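PDB 5J7O: major capsid protein from Faustovirus, which forms the double jelly-roll building block, assembled as a trimer, of the outer protein shell of this large double-stranded DNA virus. Local coordinates for residues S92-V104 and F303-I315. Sequence-based numbering, arbitrary orientation.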
ATOM      1  N   SER B  92      19.062 -30.752 -16.255  1.00 43.75           N
ATOM      2  CA  SER B  92      18.201 -31.895 -16.503  1.00 45.00           C
ATOM      3  C   SER B  92      17.124 -31.952 -15.428  1.00 45.37           C
ATOM      4  O   SER B  92      17.345 -31.561 -14.278  1.00 45.82           O
ATOM      5  CB  SER B  92      19.002 -33.197 -16.512  1.00 46.38           C
ATOM      6  OG  SER B  92      19.828 -33.287 -17.659  1.00 47.52           O
ATOM      7  N   ILE B  93      15.944 -32.420 -15.815  1.00 44.47           N
ATOM      8  CA  ILE B  93      14.869 -32.636 -14.852  1.00 43.21           C
ATOM      9  C   ILE B  93      14.996 -34.070 -14.354  1.00 44.23           C
ATOM     10  O   ILE B  93      14.629 -35.010 -15.073  1.00 44.27           O
ATOM     11  CB  ILE B  93      13.489 -32.363 -15.471  1.00 41.47           C
ATOM     12  CG1 ILE B  93      13.446 -30.946 -16.049  1.00 39.75           C
ATOM     13  CG2 ILE B  93      12.397 -32.538 -14.427  1.00 40.69           C
ATOM     14  CD1 ILE B  93      12.152 -30.608 -16.752  1.00 38.86           C
ATOM     15  N   PRO B  94      15.518 -34.284 -13.145  1.00 45.92           N
ATOM     16  CA  PRO B  94      15.808 -35.650 -12.698  1.00 46.67           C
ATOM     17  C   PRO B  94      14.542 -36.477 -12.556  1.00 49.06           C
ATOM     18  O   PRO B  94      13.433 -35.959 -12.413  1.00 49.26           O
ATOM     19  CB  PRO B  94      16.489 -35.446 -11.338  1.00 45.77           C
ATOM     20  CG  PRO B  94      16.905 -34.007 -11.315  1.00 45.11           C
ATOM     21  CD  PRO B  94      15.883 -33.284 -12.131  1.00 44.84           C
ATOM     22  N   GLN B  95      14.725 -37.792 -12.606  1.00 50.38           N
ATOM     23  CA  GLN B  95      13.628 -38.718 -12.377  1.00 51.10           C
ATOM     24  C   GLN B  95      13.445 -38.896 -10.875  1.00 46.29           C
ATOM     25  O   GLN B  95      14.352 -39.372 -10.184  1.00 42.69           O
ATOM     26  CB  GLN B  95      13.906 -40.054 -13.059  1.00 56.13           C
ATOM     27  CG  GLN B  95      12.669 -40.900 -13.274  1.00 60.52           C
ATOM     28  CD  GLN B  95      12.883 -41.970 -14.319  1.00 62.82           C
ATOM     29  OE1 GLN B  95      12.681 -41.737 -15.511  1.00 62.74           O
ATOM     30  NE2 GLN B  95      13.295 -43.153 -13.880  1.00 64.26           N
ATOM     31  N   PHE B  96      12.281 -38.495 -10.370  1.00 45.16           N
ATOM     32  CA  PHE B  96      12.030 -38.530  -8.936  1.00 44.55           C
ATOM     33  C   PHE B  96      10.582 -38.912  -8.656  1.00 46.91           C
ATOM     34  O   PHE B  96      10.302 -40.036  -8.228  1.00 48.08           O
ATOM     35  CB  PHE B  96      12.363 -37.174  -8.308  1.00 42.00           C
ATOM     36  CG  PHE B  96      12.415 -37.191  -6.806  1.00 39.83           C
ATOM     37  CD1 PHE B  96      12.596 -38.377  -6.114  1.00 39.66           C
ATOM     38  CD2 PHE B  96      12.279 -36.016  -6.087  1.00 39.41           C
ATOM     39  CE1 PHE B  96      12.643 -38.388  -4.732  1.00 38.88           C
ATOM     40  CE2 PHE B  96      12.323 -36.020  -4.705  1.00 38.69           C
ATOM     41  CZ  PHE B  96      12.506 -37.208  -4.027  1.00 38.33           C
ATOM     42  N   GLY B  97       9.654 -37.985  -8.897  1.00 47.84           N
ATOM     43  CA  GLY B  97       8.254 -38.246  -8.640  1.00 47.08           C
ATOM     44  C   GLY B  97       7.520 -38.790  -9.853  1.00 47.48           C
ATOM     45  O   GLY B  97       8.060 -38.882 -10.954  1.00 47.19           O
ATOM     46  N   ASP B  98       6.261 -39.171  -9.626  1.00 48.02           N
ATOM     47  CA  ASP B  98       5.392 -39.542 -10.736  1.00 47.41           C
ATOM     48  C   ASP B  98       5.063 -38.334 -11.602  1.00 46.02           C
ATOM     49  O   ASP B  98       4.825 -38.478 -12.807  1.00 46.20           O
ATOM     50  CB  ASP B  98       4.108 -40.183 -10.209  1.00 48.02           C
ATOM     51  CG  ASP B  98       4.377 -41.392  -9.336  1.00 50.57           C
ATOM     52  OD1 ASP B  98       5.212 -42.234  -9.726  1.00 52.20           O
ATOM     53  OD2 ASP B  98       3.757 -41.498  -8.256  1.00 50.84           O
ATOM     54  N   PHE B  99       5.041 -37.147 -11.003  1.00 44.11           N
ATOM     55  CA  PHE B  99       4.797 -35.897 -11.705  1.00 41.37           C
ATOM     56  C   PHE B  99       5.785 -34.862 -11.189  1.00 41.06           C
ATOM     57  O   PHE B  99       6.319 -34.987 -10.085  1.00 41.11           O
ATOM     58  CB  PHE B  99       3.356 -35.396 -11.499  1.00 39.91           C
ATOM     59  CG  PHE B  99       2.295 -36.379 -11.914  1.00 41.61           C
ATOM     60  CD1 PHE B  99       1.944 -37.435 -11.088  1.00 44.35           C
ATOM     61  CD2 PHE B  99       1.630 -36.230 -13.120  1.00 40.21           C
ATOM     62  CE1 PHE B  99       0.967 -38.336 -11.467  1.00 45.50           C
ATOM     63  CE2 PHE B  99       0.651 -37.127 -13.504  1.00 42.15           C
ATOM     64  CZ  PHE B  99       0.322 -38.182 -12.677  1.00 44.35           C
ATOM     65  N   PHE B 100       6.035 -33.834 -11.997  1.00 39.44           N
ATOM     66  CA  PHE B 100       6.784 -32.675 -11.535  1.00 39.48           C
ATOM     67  C   PHE B 100       5.983 -31.412 -11.817  1.00 37.86           C
ATOM     68  O   PHE B 100       5.240 -31.331 -12.799  1.00 37.08           O
ATOM     69  CB  PHE B 100       8.195 -32.587 -12.159  1.00 41.54           C
ATOM     70  CG  PHE B 100       8.226 -32.698 -13.660  1.00 45.46           C
ATOM     71  CD1 PHE B 100       8.330 -33.936 -14.273  1.00 47.04           C
ATOM     72  CD2 PHE B 100       8.200 -31.562 -14.453  1.00 47.52           C
ATOM     73  CE1 PHE B 100       8.379 -34.040 -15.652  1.00 48.72           C
ATOM     74  CE2 PHE B 100       8.248 -31.660 -15.832  1.00 49.13           C
ATOM     75  CZ  PHE B 100       8.337 -32.901 -16.431  1.00 49.60           C
ATOM     76  N   SER B 101       6.132 -30.429 -10.927  1.00 34.83           N
ATOM     77  CA  SER B 101       5.260 -29.261 -10.933  1.00 33.92           C
ATOM     78  C   SER B 101       6.051 -27.958 -10.944  1.00 33.21           C
ATOM     79  O   SER B 101       6.844 -27.714 -11.859  1.00 33.38           O
ATOM     80  CB  SER B 101       4.323 -29.304  -9.723  1.00 33.76           C
ATOM     81  OG  SER B 101       3.281 -28.351  -9.843  1.00 35.16           O
ATOM     82  N   ASP B 102       5.843 -27.119  -9.930  1.00 31.99           N
ATOM     83  CA  ASP B 102       6.422 -25.782  -9.924  1.00 33.10           C
ATOM     84  C   ASP B 102       7.942 -25.840  -9.809  1.00 34.49           C
ATOM     85  O   ASP B 102       8.513 -26.737  -9.183  1.00 34.24           O
ATOM     86  CB  ASP B 102       5.838 -24.953  -8.779  1.00 32.86           C
ATOM     87  CG  ASP B 102       5.981 -25.631  -7.431  1.00 36.68           C
ATOM     88  OD1 ASP B 102       5.250 -26.612  -7.180  1.00 37.18           O
ATOM     89  OD2 ASP B 102       6.815 -25.176  -6.618  1.00 38.91           O
ATOM     90  N   MET B 103       8.598 -24.861 -10.431  1.00 34.31           N
ATOM     91  CA  MET B 103      10.050 -24.797 -10.486  1.00 34.69           C
ATOM     92  C   MET B 103      10.526 -23.408 -10.087  1.00 33.86           C
ATOM     93  O   MET B 103       9.891 -22.403 -10.422  1.00 31.79           O
ATOM     94  CB  MET B 103      10.572 -25.143 -11.886  1.00 35.16           C
ATOM     95  CG  MET B 103      10.228 -26.551 -12.343  1.00 36.46           C
ATOM     96  SD  MET B 103      10.927 -26.953 -13.956  1.00 36.75           S
ATOM     97  CE  MET B 103      10.395 -28.654 -14.133  1.00 35.52           C
ATOM     98  N   VAL B 104      11.647 -23.363  -9.374  1.00 34.85           N
ATOM     99  CA  VAL B 104      12.255 -22.109  -8.947  1.00 34.53           C
ATOM    100  C   VAL B 104      13.766 -22.300  -8.935  1.00 33.25           C
ATOM    101  O   VAL B 104      14.267 -23.366  -8.565  1.00 33.13           O
ATOM    102  CB  VAL B 104      11.708 -21.658  -7.573  1.00 37.08           C
ATOM    103  CG1 VAL B 104      12.071 -22.654  -6.480  1.00 37.73           C
ATOM    104  CG2 VAL B 104      12.196 -20.265  -7.227  1.00 38.44           C
ATOM    105  N   PHE B 303       2.765 -25.414 -15.990  1.00 37.47           N
ATOM    106  CA  PHE B 303       2.660 -26.596 -15.141  1.00 39.93           C
ATOM    107  C   PHE B 303       3.027 -26.268 -13.701  1.00 43.19           C
ATOM    108  O   PHE B 303       3.346 -27.162 -12.914  1.00 43.73           O
ATOM    109  CB  PHE B 303       3.535 -27.736 -15.677  1.00 40.18           C
ATOM    110  CG  PHE B 303       4.961 -27.350 -15.928  1.00 38.76           C
ATOM    111  CD1 PHE B 303       5.887 -27.323 -14.893  1.00 38.59           C
ATOM    112  CD2 PHE B 303       5.385 -27.037 -17.205  1.00 36.91           C
ATOM    113  CE1 PHE B 303       7.206 -26.978 -15.134  1.00 37.55           C
ATOM    114  CE2 PHE B 303       6.703 -26.697 -17.454  1.00 37.19           C
ATOM    115  CZ  PHE B 303       7.614 -26.664 -16.414  1.00 37.15           C
ATOM    116  N   ARG B 304       3.006 -24.979 -13.353  1.00 44.51           N
ATOM    117  CA  ARG B 304       3.131 -24.593 -11.956  1.00 45.12           C
ATOM    118  C   ARG B 304       1.877 -24.959 -11.177  1.00 44.36           C
ATOM    119  O   ARG B 304       1.957 -25.280  -9.984  1.00 44.60           O
ATOM    120  CB  ARG B 304       3.418 -23.094 -11.864  1.00 47.34           C
ATOM    121  CG  ARG B 304       3.212 -22.467 -10.496  1.00 49.87           C
ATOM    122  CD  ARG B 304       3.896 -21.111 -10.437  1.00 51.18           C
ATOM    123  NE  ARG B 304       5.304 -21.236 -10.800  1.00 53.16           N
ATOM    124  CZ  ARG B 304       6.276 -21.483  -9.930  1.00 53.01           C
ATOM    125  NH1 ARG B 304       5.991 -21.617  -8.642  1.00 52.13           N
ATOM    126  NH2 ARG B 304       7.532 -21.593 -10.344  1.00 53.55           N
ATOM    127  N   ASP B 305       0.725 -24.924 -11.833  1.00 44.76           N
ATOM    128  CA  ASP B 305      -0.537 -25.361 -11.259  1.00 45.63           C
ATOM    129  C   ASP B 305      -0.435 -26.823 -10.834  1.00 45.45           C
ATOM    130  O   ASP B 305      -0.100 -27.677 -11.669  1.00 44.14           O
ATOM    131  CB  ASP B 305      -1.648 -25.174 -12.294  1.00 45.89           C
ATOM    132  CG  ASP B 305      -3.043 -25.327 -11.712  1.00 48.60           C
ATOM    133  OD1 ASP B 305      -3.211 -26.029 -10.695  1.00 48.23           O
ATOM    134  OD2 ASP B 305      -3.983 -24.745 -12.294  1.00 51.32           O
ATOM    135  N   PRO B 306      -0.697 -27.154  -9.564  1.00 45.61           N
ATOM    136  CA  PRO B 306      -0.651 -28.570  -9.157  1.00 45.14           C
ATOM    137  C   PRO B 306      -1.577 -29.459  -9.967  1.00 44.44           C
ATOM    138  O   PRO B 306      -1.230 -30.612 -10.254  1.00 44.27           O
ATOM    139  CB  PRO B 306      -1.062 -28.520  -7.679  1.00 45.24           C
ATOM    140  CG  PRO B 306      -0.706 -27.140  -7.235  1.00 44.34           C
ATOM    141  CD  PRO B 306      -0.948 -26.255  -8.424  1.00 44.19           C
ATOM    142  N   ARG B 307      -2.751 -28.948 -10.349  1.00 45.32           N
ATOM    143  CA  ARG B 307      -3.672 -29.715 -11.181  1.00 45.57           C
ATOM    144  C   ARG B 307      -3.039 -30.113 -12.508  1.00 43.49           C
ATOM    145  O   ARG B 307      -3.425 -31.127 -13.102  1.00 41.71           O
ATOM    146  CB  ARG B 307      -4.941 -28.901 -11.434  1.00 49.54           C
ATOM    147  CG  ARG B 307      -5.812 -28.672 -10.212  1.00 55.09           C
ATOM    148  CD  ARG B 307      -6.948 -27.715 -10.537  1.00 60.04           C
ATOM    149  NE  ARG B 307      -6.459 -26.385 -10.888  1.00 63.53           N
ATOM    150  CZ  ARG B 307      -7.247 -25.365 -11.213  1.00 64.65           C
ATOM    151  NH1 ARG B 307      -8.563 -25.527 -11.243  1.00 64.62           N
ATOM    152  NH2 ARG B 307      -6.722 -24.185 -11.516  1.00 65.63           N
ATOM    153  N   LEU B 308      -2.065 -29.337 -12.983  1.00 42.80           N
ATOM    154  CA  LEU B 308      -1.487 -29.514 -14.309  1.00 41.31           C
ATOM    155  C   LEU B 308      -0.065 -30.062 -14.253  1.00 41.31           C
ATOM    156  O   LEU B 308       0.741 -29.803 -15.149  1.00 42.73           O
ATOM    157  CB  LEU B 308      -1.518 -28.191 -15.070  1.00 39.80           C
ATOM    158  CG  LEU B 308      -2.852 -27.452 -14.966  1.00 38.20           C
ATOM    159  CD1 LEU B 308      -2.789 -26.117 -15.687  1.00 36.72           C
ATOM    160  CD2 LEU B 308      -3.978 -28.316 -15.511  1.00 38.84           C
ATOM    161  N   ALA B 309       0.256 -30.814 -13.202  1.00 39.78           N
ATOM    162  CA  ALA B 309       1.561 -31.451 -13.116  1.00 40.33           C
ATOM    163  C   ALA B 309       1.766 -32.390 -14.299  1.00 38.99           C
ATOM    164  O   ALA B 309       0.825 -33.013 -14.799  1.00 38.30           O
ATOM    165  CB  ALA B 309       1.696 -32.214 -11.799  1.00 42.01           C
ATOM    166  N   ILE B 310       3.010 -32.480 -14.756  1.00 37.97           N
ATOM    167  CA  ILE B 310       3.347 -33.240 -15.953  1.00 39.27           C
ATOM    168  C   ILE B 310       3.717 -34.662 -15.556  1.00 40.87           C
ATOM    169  O   ILE B 310       4.563 -34.872 -14.678  1.00 40.60           O
ATOM    170  CB  ILE B 310       4.495 -32.568 -16.724  1.00 40.89           C
ATOM    171  CG1 ILE B 310       4.070 -31.179 -17.201  1.00 42.36           C
ATOM    172  CG2 ILE B 310       4.930 -33.432 -17.897  1.00 41.96           C
ATOM    173  CD1 ILE B 310       5.135 -30.460 -17.994  1.00 43.03           C
ATOM    174  N   ALA B 311       3.089 -35.639 -16.207  1.00 41.63           N
ATOM    175  CA  ALA B 311       3.398 -37.038 -15.947  1.00 43.60           C
ATOM    176  C   ALA B 311       4.839 -37.338 -16.330  1.00 44.37           C
ATOM    177  O   ALA B 311       5.252 -37.095 -17.469  1.00 44.04           O
ATOM    178  CB  ALA B 311       2.438 -37.942 -16.719  1.00 44.70           C
ATOM    179  N   SER B 312       5.607 -37.864 -15.371  1.00 45.95           N
ATOM    180  CA  SER B 312       7.016 -38.153 -15.619  1.00 49.69           C
ATOM    181  C   SER B 312       7.193 -39.159 -16.748  1.00 48.59           C
ATOM    182  O   SER B 312       8.217 -39.140 -17.441  1.00 48.54           O
ATOM    183  CB  SER B 312       7.679 -38.665 -14.340  1.00 54.18           C
ATOM    184  OG  SER B 312       9.063 -38.896 -14.537  1.00 58.57           O
ATOM    185  N   VAL B 313       6.210 -40.037 -16.956  1.00 45.53           N
ATOM    186  CA  VAL B 313       6.308 -41.003 -18.044  1.00 47.04           C
ATOM    187  C   VAL B 313       6.040 -40.338 -19.390  1.00 50.43           C
ATOM    188  O   VAL B 313       6.626 -40.728 -20.407  1.00 52.03           O
ATOM    189  CB  VAL B 313       5.350 -42.186 -17.796  1.00 44.69           C
ATOM    190  CG1 VAL B 313       5.732 -42.921 -16.522  1.00 45.17           C
ATOM    191  CG2 VAL B 313       3.907 -41.706 -17.720  1.00 42.03           C
ATOM    192  N   SER B 314       5.174 -39.321 -19.423  1.00 51.18           N
ATOM    193  CA  SER B 314       4.741 -38.736 -20.688  1.00 51.81           C
ATOM    194  C   SER B 314       5.808 -37.863 -21.336  1.00 52.71           C
ATOM    195  O   SER B 314       5.781 -37.685 -22.560  1.00 52.00           O
ATOM    196  CB  SER B 314       3.460 -37.924 -20.486  1.00 51.83           C
ATOM    197  OG  SER B 314       3.696 -36.784 -19.681  1.00 53.19           O
ATOM    198  N   ILE B 315       6.724 -37.304 -20.558  1.00 55.90           N
ATOM    199  CA  ILE B 315       7.904 -36.631 -21.079  1.00 58.44           C
ATOM    200  C   ILE B 315       9.131 -37.365 -20.549  1.00 62.61           C
ATOM    201  O   ILE B 315       9.581 -37.118 -19.429  1.00 62.96           O
ATOM    202  CB  ILE B 315       7.928 -35.140 -20.699  1.00 57.34           C
ATOM    203  CG1 ILE B 315       6.739 -34.422 -21.346  1.00 54.55           C
ATOM    204  CG2 ILE B 315       9.234 -34.494 -21.142  1.00 58.11           C
ATOM    205  CD1 ILE B 315       6.836 -32.912 -21.325  1.00 52.52           C
TER
HETATM  206  O   HOH W   1       4.458 -40.428 -14.740  1.00 35.11           O
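Phe99 and Phe100 pair with Ala311 and Ile310 as a short antiparallel bridge, where the two-residue strand 310-311 lies along the beginning of strand 99-109 in a jelly-roll sheet of the capsid protein. Phe100 and Ile310 form the hydrogen-bonded pair, each N reaching the other's O at 3.2 Å. Two residues along from that pair, Ser312 N donates to Asp98 O at 2.8 Å, almost straight at 169°; a water also donates to that carbonyl and accepts from Val313 N.

The side chains alternate. Phe100 and Ile310 share one side of the sheet: Ile310 CB sits over one face of the Phe100 ring, 4.2 Å from its centroid, while Ile93 CG2 covers the opposite face, clamping the ring between two isoleucines. On the other side, Phe99 CB meets Ala309 CB at 3.6 Å, and its ring lies against Ala311, with CE2 3.8 Å from Ala311 CB.

Beyond the bridge, Ser101 OG, anti to its own N (chi1 -168°), hydrogen-bonds Phe303 O at 3.3 Å. The Phe303 ring turns its edge to Ser101 O and to the sulfur of Met103, a Met-aromatic contact with SD 5.1 Å from the centroid. Arg304 bends at chi3 (-55°), laying one guanidinium face over Asp102 CB and bringing NH2 to Met103 O, a very short contact whose exact length deserves caution. Its NH1 bonds Asn552 and Tyr548 of the second subunit; that Tyr548 also reaches Asp102 OD2.

Strand 389-401 pairs with the other edge of strand 99-109, and Asp98 and Phe99 form a classic bulge opposite Ile399. Strand 320-326 packs against Phe100 and Met103, while Ile59 of the third subunit touches Phe99 and Ala309.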